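Local atomic coordinates of N-ACETYLMURAMOYL-L-ALANINE AMIDASE CwlV (Paenibacillus polymyxa, PDB entry 1JWQ), a protein that probably hydrolyses the bond between N-acetylmuramic acid and L-alanine in bacterial cell-wall peptidoglycan, through the zinc-binding catalytic domain described here. Residues I6-G11 / L51-D56; T28-M33 / I79-S84; T92-Q97 / V139-G144. All coordinates share one frame; numbering follows the deposited sequence.

Overall arrangement
From the N terminus, strand 2-8 runs into the loop carrying zinc ligand H10. Contact 1 (6-11 with 51-56) closes the first loop, bringing the end of edge strand 47-51 and the loop after it back beside strand 2-8. Helix 26-42 lies within that loop, and its residues 28-33 pair with 79-84 in contact 2, so contacts 1 and 2 cross; they share the zinc ion, held by H10, E26 and H80. Contact 3 (92-97 with 139-144) follows in series, closing the loop that holds helix 102-116 and strand 120-125, and pairs antiparallel strands 92-96 and 138-145. Strand 75-82 lies between strands 2-8 and 138-145, placing all three contacts on one mixed sheet.

Contact 1: residues I6-G11 / L51-D56; sequences IDAGHG and LTRSDD. With ZN (zinc ion), chain B.
R53 reaches between A8 and G11, where strand 2-8 gives way to a loop, while I6 and L51 form the parallel bridge between strands 2-8 and 47-51 at one edge of the sheet of this open alpha-beta-alpha fold, after a beta-alpha-beta crossover through helix 26-42. T52 N donates to I6 O at 3.1 Å, and I6 CB lies against L51 CD1 at 3.8 Å. A water bridges the backbones, donating to I6 O and accepting from A8 N and R53 N. T52 OG1, set between its backbone N and carbonyl carbon (chi1 55°), donates to the anti lone pair of D7 OD2 at 2.6 Å; R64 forms a salt bridge with that oxygen.

Packing is tightest around the R53 guanidinium. Its chain runs extended from CG, delivering NE to A8 O at 2.8 Å and NH2 to G9 O at 3.0 Å, each from above the carbonyl plane. A8 CB covers one face and G11 CA the other, 3.9 Å above the plane, where a CB on G11 would crowd NE; the G11 backbone angles in any case call for glycine. An alanine in place of R53 would probably leave A8 O, G9 O and D55 O each one donor short and open a gap between A8 CB and G11 CA. The solvent side is looser: S54 and D55 turn no side chain to the loop, although D55 O accepts from R53 NH1, and exposed D56 brings OD1 beside G11 and bonds to A12 N, with a salt bridge from OD2 to K27. H10 NE2 binds the zinc ion at 2.1 Å, with ND1 hydrogen-bonded to D14.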
loop_
_atom_site.group_PDB
_atom_site.type_symbol
_atom_site.label_atom_id
_atom_site.label_comp_id
_atom_site.label_asym_id
_atom_site.label_seq_id
_atom_site.Cartn_x
_atom_site.Cartn_y
_atom_site.Cartn_z
ATOM N N ILE A 6 -6.499 -5.475 0.421
ATOM C CA ILE A 6 -5.730 -4.268 0.677
ATOM C C ILE A 6 -5.397 -4.281 2.154
ATOM O O ILE A 6 -6.284 -4.354 3.004
ATOM C CB ILE A 6 -6.535 -3.000 0.360
ATOM C CG1 ILE A 6 -7.025 -3.040 -1.091
ATOM C CG2 ILE A 6 -5.672 -1.767 0.614
ATOM C CD1 ILE A 6 -5.924 -3.025 -2.129
ATOM N N ASP A 7 -4.105 -4.204 2.440
ATOM C CA ASP A 7 -3.608 -4.248 3.798
ATOM C C ASP A 7 -2.987 -2.925 4.227
ATOM O O ASP A 7 -1.928 -2.533 3.726
ATOM C CB ASP A 7 -2.577 -5.377 3.893
ATOM C CG ASP A 7 -1.924 -5.458 5.248
ATOM O OD1 ASP A 7 -0.682 -5.360 5.310
ATOM O OD2 ASP A 7 -2.655 -5.616 6.242
ATOM N N ALA A 8 -3.663 -2.232 5.141
ATOM C CA ALA A 8 -3.166 -0.965 5.669
ATOM C C ALA A 8 -2.196 -1.355 6.771
ATOM O O ALA A 8 -2.604 -1.869 7.808
ATOM C CB ALA A 8 -4.315 -0.142 6.245
ATOM N N GLY A 9 -0.911 -1.116 6.541
ATOM C CA GLY A 9 0.091 -1.487 7.517
ATOM C C GLY A 9 -0.109 -0.944 8.917
ATOM O O GLY A 9 -0.634 0.156 9.108
ATOM N N HIS A 10 0.298 -1.742 9.898
ATOM C CA HIS A 10 0.234 -1.366 11.304
ATOM C C HIS A 10 -1.185 -1.172 11.825
ATOM O O HIS A 10 -2.142 -1.682 11.245
ATOM C CB HIS A 10 1.064 -0.101 11.498
ATOM C CG HIS A 10 2.388 -0.161 10.802
ATOM N ND1 HIS A 10 3.386 -1.032 11.185
ATOM C CD2 HIS A 10 2.833 0.453 9.681
ATOM C CE1 HIS A 10 4.387 -0.953 10.325
ATOM N NE2 HIS A 10 4.077 -0.061 9.403
ATOM N N GLY A 11 -1.313 -0.449 12.933
ATOM C CA GLY A 11 -2.629 -0.213 13.495
ATOM C C GLY A 11 -2.684 -0.365 14.999
ATOM O O GLY A 11 -1.949 -1.163 15.584
ATOM N N LEU A 51 -10.505 -5.564 2.912
ATOM C CA LEU A 51 -9.451 -4.886 3.652
ATOM C C LEU A 51 -9.124 -5.672 4.911
ATOM O O LEU A 51 -10.024 -6.056 5.656
ATOM C CB LEU A 51 -9.882 -3.466 4.037
ATOM C CG LEU A 51 -9.522 -2.349 3.053
ATOM C CD1 LEU A 51 -10.096 -2.648 1.670
ATOM C CD2 LEU A 51 -10.058 -1.030 3.591
ATOM N N THR A 52 -7.840 -5.915 5.152
ATOM C CA THR A 52 -7.445 -6.638 6.360
ATOM C C THR A 52 -7.928 -5.850 7.577
ATOM O O THR A 52 -8.315 -6.435 8.588
ATOM C CB THR A 52 -5.920 -6.819 6.442
ATOM O OG1 THR A 52 -5.277 -5.543 6.338
ATOM C CG2 THR A 52 -5.437 -7.729 5.323
ATOM N N ARG A 53 -7.898 -4.524 7.475
ATOM C CA ARG A 53 -8.385 -3.671 8.552
ATOM C C ARG A 53 -9.014 -2.415 7.968
ATOM O O ARG A 53 -8.484 -1.807 7.031
ATOM C CB ARG A 53 -7.266 -3.313 9.538
ATOM C CG ARG A 53 -6.321 -2.217 9.106
ATOM C CD ARG A 53 -5.354 -1.905 10.243
ATOM N NE ARG A 53 -4.330 -0.937 9.858
ATOM C CZ ARG A 53 -4.389 0.367 10.104
ATOM N NH1 ARG A 53 -5.434 0.886 10.746
ATOM N NH2 ARG A 53 -3.394 1.152 9.718
ATOM N N SER A 54 -10.161 -2.037 8.522
ATOM C CA SER A 54 -10.901 -0.878 8.049
ATOM C C SER A 54 -11.006 0.187 9.127
ATOM O O SER A 54 -11.670 1.202 8.939
ATOM C CB SER A 54 -12.299 -1.312 7.614
ATOM O OG SER A 54 -12.214 -2.384 6.690
ATOM N N ASP A 55 -10.350 -0.064 10.253
ATOM C CA ASP A 55 -10.340 0.864 11.373
ATOM C C ASP A 55 -9.005 0.738 12.098
ATOM O O ASP A 55 -8.125 -0.010 11.668
ATOM C CB ASP A 55 -11.504 0.570 12.329
ATOM C CG ASP A 55 -11.426 -0.813 12.939
ATOM O OD1 ASP A 55 -12.349 -1.173 13.703
ATOM O OD2 ASP A 55 -10.452 -1.541 12.660
ATOM N N ASP A 56 -8.853 1.461 13.199
ATOM C CA ASP A 56 -7.604 1.429 13.935
ATOM C C ASP A 56 -7.475 0.226 14.859
ATOM O O ASP A 56 -7.430 0.366 16.081
ATOM C CB ASP A 56 -7.432 2.726 14.723
ATOM C CG ASP A 56 -6.029 2.890 15.254
ATOM O OD1 ASP A 56 -5.087 2.421 14.580
ATOM O OD2 ASP A 56 -5.870 3.496 16.332
HETATM ZN ZN ZN B . 5.080 0.437 7.612
HETATM O O HOH W 1 -6.465 -2.793 5.335
HETATM O O HOH W 2 6.700 1.185 6.662
HETATM O O HOH W 3 6.499 -1.287 7.919
#

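Contact 2: residues T28-M33 / I79-S84. With ZN (zinc ion), chain B.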
loop_
_atom_site.group_PDB
_atom_site.type_symbol
_atom_site.label_atom_id
_atom_site.label_comp_id
_atom_site.label_asym_id
_atom_site.label_seq_id
_atom_site.Cartn_x
_atom_site.Cartn_y
_atom_site.Cartn_z
ATOM N N THR A 28 -2.173 5.855 10.433
ATOM C CA THR A 28 -3.262 6.746 10.045
ATOM C C THR A 28 -3.265 6.914 8.531
ATOM O O THR A 28 -4.311 6.833 7.886
ATOM C CB THR A 28 -3.083 8.125 10.709
ATOM O OG1 THR A 28 -2.884 7.946 12.117
ATOM C CG2 THR A 28 -4.309 8.994 10.482
ATOM N N PHE A 29 -2.084 7.161 7.973
ATOM C CA PHE A 29 -1.939 7.316 6.532
ATOM C C PHE A 29 -2.332 6.027 5.811
ATOM O O PHE A 29 -3.084 6.057 4.840
ATOM C CB PHE A 29 -0.489 7.662 6.182
ATOM C CG PHE A 29 -0.201 7.649 4.702
ATOM C CD1 PHE A 29 -0.607 8.699 3.889
ATOM C CD2 PHE A 29 0.460 6.569 4.121
ATOM C CE1 PHE A 29 -0.362 8.679 2.518
ATOM C CE2 PHE A 29 0.711 6.539 2.753
ATOM C CZ PHE A 29 0.298 7.599 1.948
ATOM N N ASN A 30 -1.819 4.897 6.288
ATOM C CA ASN A 30 -2.106 3.615 5.659
ATOM C C ASN A 30 -3.593 3.310 5.579
ATOM O O ASN A 30 -4.085 2.852 4.549
ATOM C CB ASN A 30 -1.388 2.480 6.400
ATOM C CG ASN A 30 0.128 2.616 6.345
ATOM O OD1 ASN A 30 0.668 3.309 5.482
ATOM N ND2 ASN A 30 0.822 1.941 7.260
ATOM N N LEU A 31 -4.309 3.560 6.668
ATOM C CA LEU A 31 -5.743 3.298 6.694
ATOM C C LEU A 31 -6.490 4.226 5.738
ATOM O O LEU A 31 -7.324 3.778 4.959
ATOM C CB LEU A 31 -6.281 3.472 8.113
ATOM C CG LEU A 31 -7.787 3.250 8.271
ATOM C CD1 LEU A 31 -8.149 1.830 7.853
ATOM C CD2 LEU A 31 -8.173 3.490 9.721
ATOM N N ALA A 32 -6.188 5.519 5.802
ATOM C CA ALA A 32 -6.839 6.493 4.931
ATOM C C ALA A 32 -6.666 6.095 3.466
ATOM O O ALA A 32 -7.597 6.205 2.663
ATOM C CB ALA A 32 -6.254 7.893 5.174
ATOM N N MET A 33 -5.470 5.626 3.121
ATOM C CA MET A 33 -5.188 5.209 1.751
ATOM C C MET A 33 -5.968 3.949 1.387
ATOM O O MET A 33 -6.573 3.875 0.320
ATOM C CB MET A 33 -3.688 4.951 1.566
ATOM C CG MET A 33 -2.839 6.209 1.590
ATOM S SD MET A 33 -3.364 7.386 0.327
ATOM C CE MET A 33 -3.375 6.338 -1.115
ATOM N N ILE A 79 -0.138 -1.290 2.081
ATOM C CA ILE A 79 0.170 0.127 1.971
ATOM C C ILE A 79 0.886 0.636 3.215
ATOM O O ILE A 79 0.427 0.443 4.340
ATOM C CB ILE A 79 -1.113 0.950 1.736
ATOM C CG1 ILE A 79 -1.799 0.478 0.448
ATOM C CG2 ILE A 79 -0.765 2.426 1.630
ATOM C CD1 ILE A 79 -3.114 1.197 0.149
ATOM N N HIS A 80 2.021 1.281 2.986
ATOM C CA HIS A 80 2.859 1.799 4.057
ATOM C C HIS A 80 3.432 3.172 3.723
ATOM O O HIS A 80 3.294 3.668 2.607
ATOM C CB HIS A 80 4.028 0.839 4.297
ATOM C CG HIS A 80 3.632 -0.460 4.925
ATOM N ND1 HIS A 80 3.852 -0.738 6.255
ATOM C CD2 HIS A 80 3.033 -1.557 4.403
ATOM C CE1 HIS A 80 3.411 -1.952 6.530
ATOM N NE2 HIS A 80 2.908 -2.472 5.423
ATOM N N ALA A 81 4.069 3.775 4.723
ATOM C CA ALA A 81 4.740 5.063 4.582
ATOM C C ALA A 81 6.117 4.764 5.168
ATOM O O ALA A 81 6.230 4.039 6.162
ATOM C CB ALA A 81 4.031 6.143 5.386
ATOM N N ASN A 82 7.151 5.325 4.553
ATOM C CA ASN A 82 8.535 5.074 4.941
ATOM C C ASN A 82 9.121 6.027 5.983
ATOM O O ASN A 82 8.531 7.053 6.320
ATOM C CB ASN A 82 9.395 5.112 3.674
ATOM C CG ASN A 82 10.427 4.005 3.623
ATOM O OD1 ASN A 82 10.872 3.617 2.541
ATOM N ND2 ASN A 82 10.823 3.500 4.781
ATOM N N SER A 83 10.297 5.671 6.485
ATOM C CA SER A 83 10.990 6.492 7.465
ATOM C C SER A 83 12.477 6.214 7.363
ATOM O O SER A 83 12.891 5.076 7.124
ATOM C CB SER A 83 10.506 6.183 8.880
ATOM O OG SER A 83 11.004 7.145 9.791
ATOM N N SER A 84 13.274 7.262 7.540
ATOM C CA SER A 84 14.724 7.158 7.460
ATOM C C SER A 84 15.384 7.951 8.580
ATOM O O SER A 84 14.795 8.890 9.105
ATOM C CB SER A 84 15.205 7.699 6.114
ATOM O OG SER A 84 16.618 7.849 6.094
HETATM ZN ZN ZN B . 5.080 0.437 7.612
HETATM O O HOH W 2 6.700 1.185 6.662
HETATM O O HOH W 3 6.499 -1.287 7.919
#
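N30 holds CG anti to its carbonyl carbon (chi1 -63°), which lays its amide along the I79-H80 backbone, whereas F29 holds CG anti to its backbone N (chi1 172°) and sends its ring toward A81. The N30 amide is pressed close without bonding to the strand: OD1 lies 3.0 Å from H80 CA, and CG is equally near I79 O. Its ND2 instead donates to G9 O and to E26, linking the helix to the loop at G9 and, within the helix, probably steadying E26 as a zinc ligand.

Helix 26-42 packs on one face of the mixed sheet in this open alpha-beta-alpha fold. The local axes of helix 28-33 and strand 79-82 approach to 7.3 Å and run at 144°, nearer antiparallel than parallel. Apolar contacts line this face: F29 CD2 meets A81 CB at 3.8 Å, and M33 CB meets I79 CG2 at 3.9 Å. The F29 ring turns its edge to H80 O, while M33 CG, one helical turn on, sits 3.4 Å above one face of the ring, offset toward the rim. L155 and Q161, from two later helices, also touch F29.

The H80 CB is directed away from the helix, and the ring's ND1 binds the zinc ion at 2.2 Å. Beside it, A81 N donates to E26 OE1, and A81 O accepts a hydrogen bond at 2.9 Å from a water bound to the zinc.

Contact 3: residues T92-Q97 / V139-G144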
loop_
_atom_site.group_PDB
_atom_site.type_symbol
_atom_site.label_atom_id
_atom_site.label_comp_id
_atom_site.label_asym_id
_atom_site.label_seq_id
_atom_site.Cartn_x
_atom_site.Cartn_y
_atom_site.Cartn_z
ATOM N N THR A 92 9.138 7.340 -3.543
ATOM C CA THR A 92 8.169 6.255 -3.577
ATOM C C THR A 92 8.843 4.947 -3.992
ATOM O O THR A 92 9.612 4.914 -4.958
ATOM C CB THR A 92 7.058 6.587 -4.586
ATOM O OG1 THR A 92 6.415 7.805 -4.189
ATOM C CG2 THR A 92 6.048 5.469 -4.655
ATOM N N GLU A 93 8.536 3.871 -3.266
ATOM C CA GLU A 93 9.105 2.559 -3.547
ATOM C C GLU A 93 8.021 1.474 -3.569
ATOM O O GLU A 93 7.038 1.544 -2.814
ATOM C CB GLU A 93 10.149 2.203 -2.479
ATOM C CG GLU A 93 10.916 3.408 -1.933
ATOM C CD GLU A 93 11.808 3.070 -0.744
ATOM O OE1 GLU A 93 11.498 2.108 -0.002
ATOM O OE2 GLU A 93 12.822 3.779 -0.530
ATOM N N THR A 94 8.222 0.476 -4.430
ATOM C CA THR A 94 7.301 -0.647 -4.568
ATOM C C THR A 94 8.135 -1.891 -4.333
ATOM O O THR A 94 9.172 -2.057 -4.964
ATOM C CB THR A 94 6.705 -0.724 -5.969
ATOM O OG1 THR A 94 5.886 0.431 -6.201
ATOM C CG2 THR A 94 5.856 -1.992 -6.097
ATOM N N TYR A 95 7.696 -2.743 -3.412
ATOM C CA TYR A 95 8.419 -3.967 -3.079
ATOM C C TYR A 95 7.697 -5.255 -3.452
ATOM O O TYR A 95 6.470 -5.335 -3.399
ATOM C CB TYR A 95 8.690 -4.033 -1.579
ATOM C CG TYR A 95 9.655 -3.005 -1.067
ATOM C CD1 TYR A 95 9.219 -1.750 -0.644
ATOM C CD2 TYR A 95 11.014 -3.295 -0.992
ATOM C CE1 TYR A 95 10.120 -0.810 -0.152
ATOM C CE2 TYR A 95 11.919 -2.370 -0.504
ATOM C CZ TYR A 95 11.469 -1.132 -0.084
ATOM O OH TYR A 95 12.369 -0.226 0.424
ATOM N N TYR A 96 8.481 -6.269 -3.805
ATOM C CA TYR A 96 7.965 -7.595 -4.124
ATOM C C TYR A 96 8.954 -8.513 -3.405
ATOM O O TYR A 96 10.055 -8.075 -3.057
ATOM C CB TYR A 96 8.021 -7.879 -5.631
ATOM C CG TYR A 96 9.423 -8.139 -6.133
ATOM C CD1 TYR A 96 10.288 -7.085 -6.427
ATOM C CD2 TYR A 96 9.916 -9.441 -6.237
ATOM C CE1 TYR A 96 11.610 -7.324 -6.808
ATOM C CE2 TYR A 96 11.229 -9.688 -6.612
ATOM C CZ TYR A 96 12.070 -8.624 -6.894
ATOM O OH TYR A 96 13.372 -8.868 -7.250
ATOM N N GLN A 97 8.579 -9.766 -3.172
ATOM C CA GLN A 97 9.488 -10.707 -2.512
ATOM C C GLN A 97 9.601 -11.990 -3.316
ATOM O O GLN A 97 10.632 -12.660 -3.285
ATOM C CB GLN A 97 9.012 -11.031 -1.089
ATOM C CG GLN A 97 10.054 -11.726 -0.193
ATOM C CD GLN A 97 10.165 -13.232 -0.413
ATOM O OE1 GLN A 97 9.171 -13.918 -0.658
ATOM N NE2 GLN A 97 11.383 -13.757 -0.294
ATOM N N VAL A 139 2.444 -7.143 -3.305
ATOM C CA VAL A 139 3.427 -6.077 -3.244
ATOM C C VAL A 139 3.185 -5.199 -2.032
ATOM O O VAL A 139 2.078 -5.151 -1.491
ATOM C CB VAL A 139 3.394 -5.202 -4.514
ATOM C CG1 VAL A 139 3.715 -6.058 -5.744
ATOM C CG2 VAL A 139 2.030 -4.541 -4.660
ATOM N N LEU A 140 4.240 -4.529 -1.592
ATOM C CA LEU A 140 4.143 -3.627 -0.458
ATOM C C LEU A 140 4.592 -2.273 -0.977
ATOM O O LEU A 140 5.664 -2.141 -1.569
ATOM C CB LEU A 140 5.041 -4.094 0.690
ATOM C CG LEU A 140 4.915 -3.277 1.978
ATOM C CD1 LEU A 140 5.147 -4.176 3.189
ATOM C CD2 LEU A 140 5.909 -2.119 1.946
ATOM N N LEU A 141 3.751 -1.270 -0.777
ATOM C CA LEU A 141 4.054 0.063 -1.257
ATOM C C LEU A 141 4.468 0.990 -0.129
ATOM O O LEU A 141 3.786 1.082 0.883
ATOM C CB LEU A 141 2.825 0.645 -1.964
ATOM C CG LEU A 141 2.112 -0.262 -2.974
ATOM C CD1 LEU A 141 0.896 0.475 -3.530
ATOM C CD2 LEU A 141 3.064 -0.655 -4.097
ATOM N N GLU A 142 5.610 1.644 -0.300
ATOM C CA GLU A 142 6.082 2.624 0.672
ATOM C C GLU A 142 5.848 3.904 -0.121
ATOM O O GLU A 142 6.670 4.300 -0.945
ATOM C CB GLU A 142 7.566 2.410 0.975
ATOM C CG GLU A 142 7.838 1.214 1.886
ATOM C CD GLU A 142 7.358 1.438 3.311
ATOM O OE1 GLU A 142 7.416 0.485 4.122
ATOM O OE2 GLU A 142 6.930 2.568 3.627
ATOM N N VAL A 143 4.701 4.529 0.120
ATOM C CA VAL A 143 4.296 5.717 -0.620
ATOM C C VAL A 143 5.251 6.899 -0.592
ATOM O O VAL A 143 5.508 7.509 -1.624
ATOM C CB VAL A 143 2.903 6.192 -0.165
ATOM C CG1 VAL A 143 2.422 7.328 -1.060
ATOM C CG2 VAL A 143 1.919 5.024 -0.219
ATOM N N GLY A 144 5.764 7.217 0.589
ATOM C CA GLY A 144 6.683 8.330 0.728
ATOM C C GLY A 144 7.292 8.302 2.114
ATOM O O GLY A 144 6.941 7.441 2.922
#
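E93 with E142 and Y95 with L140 are the hydrogen-bonded pairs of two antiparallel strands in the mixed sheet, with T94 and L141 the non-hydrogen-bonded pair between them. Backbone bonds come first: E93 N donates to E142 O at 3.0 Å, and E142 N returns one to E93 O. Y95 N donates to L140 O at 2.8 Å, and L140 N to Y95 O. At the end of the pairing T92 adds a side-chain bond, OG1 donating to V143 O at 2.7 Å.

Apolar and edge contacts differ between the two faces. On the face of T94 and L141 the side chains lie side by side, L141 CD2 touching T94 CG2 at 3.7 Å; helix 102-116 packs here, and its H109 takes the T94 hydroxyl as a hydrogen-bond partner. On the face of Y95 and E142, the tyrosine CE1 rests on E142 CG at 3.7 Å, and its ring stands almost perpendicular to the E142 carboxylate (89°). The edge of that ring is turned to L140 O.

The remaining interactions are polar. Y95 OH donates to E93 OE1 at 2.5 Å, meeting it from above the carboxylate plane, while E93 OE2 forms a salt bridge with R121 and a hydrogen bond with Y145. The E142 side chain comes within about 4 Å of the zinc ion (nearest atoms), which places this pairing beside the metal site. A buried carboxylate gripped by two hydroxyls and an arginine is likely to remain ionised at E93.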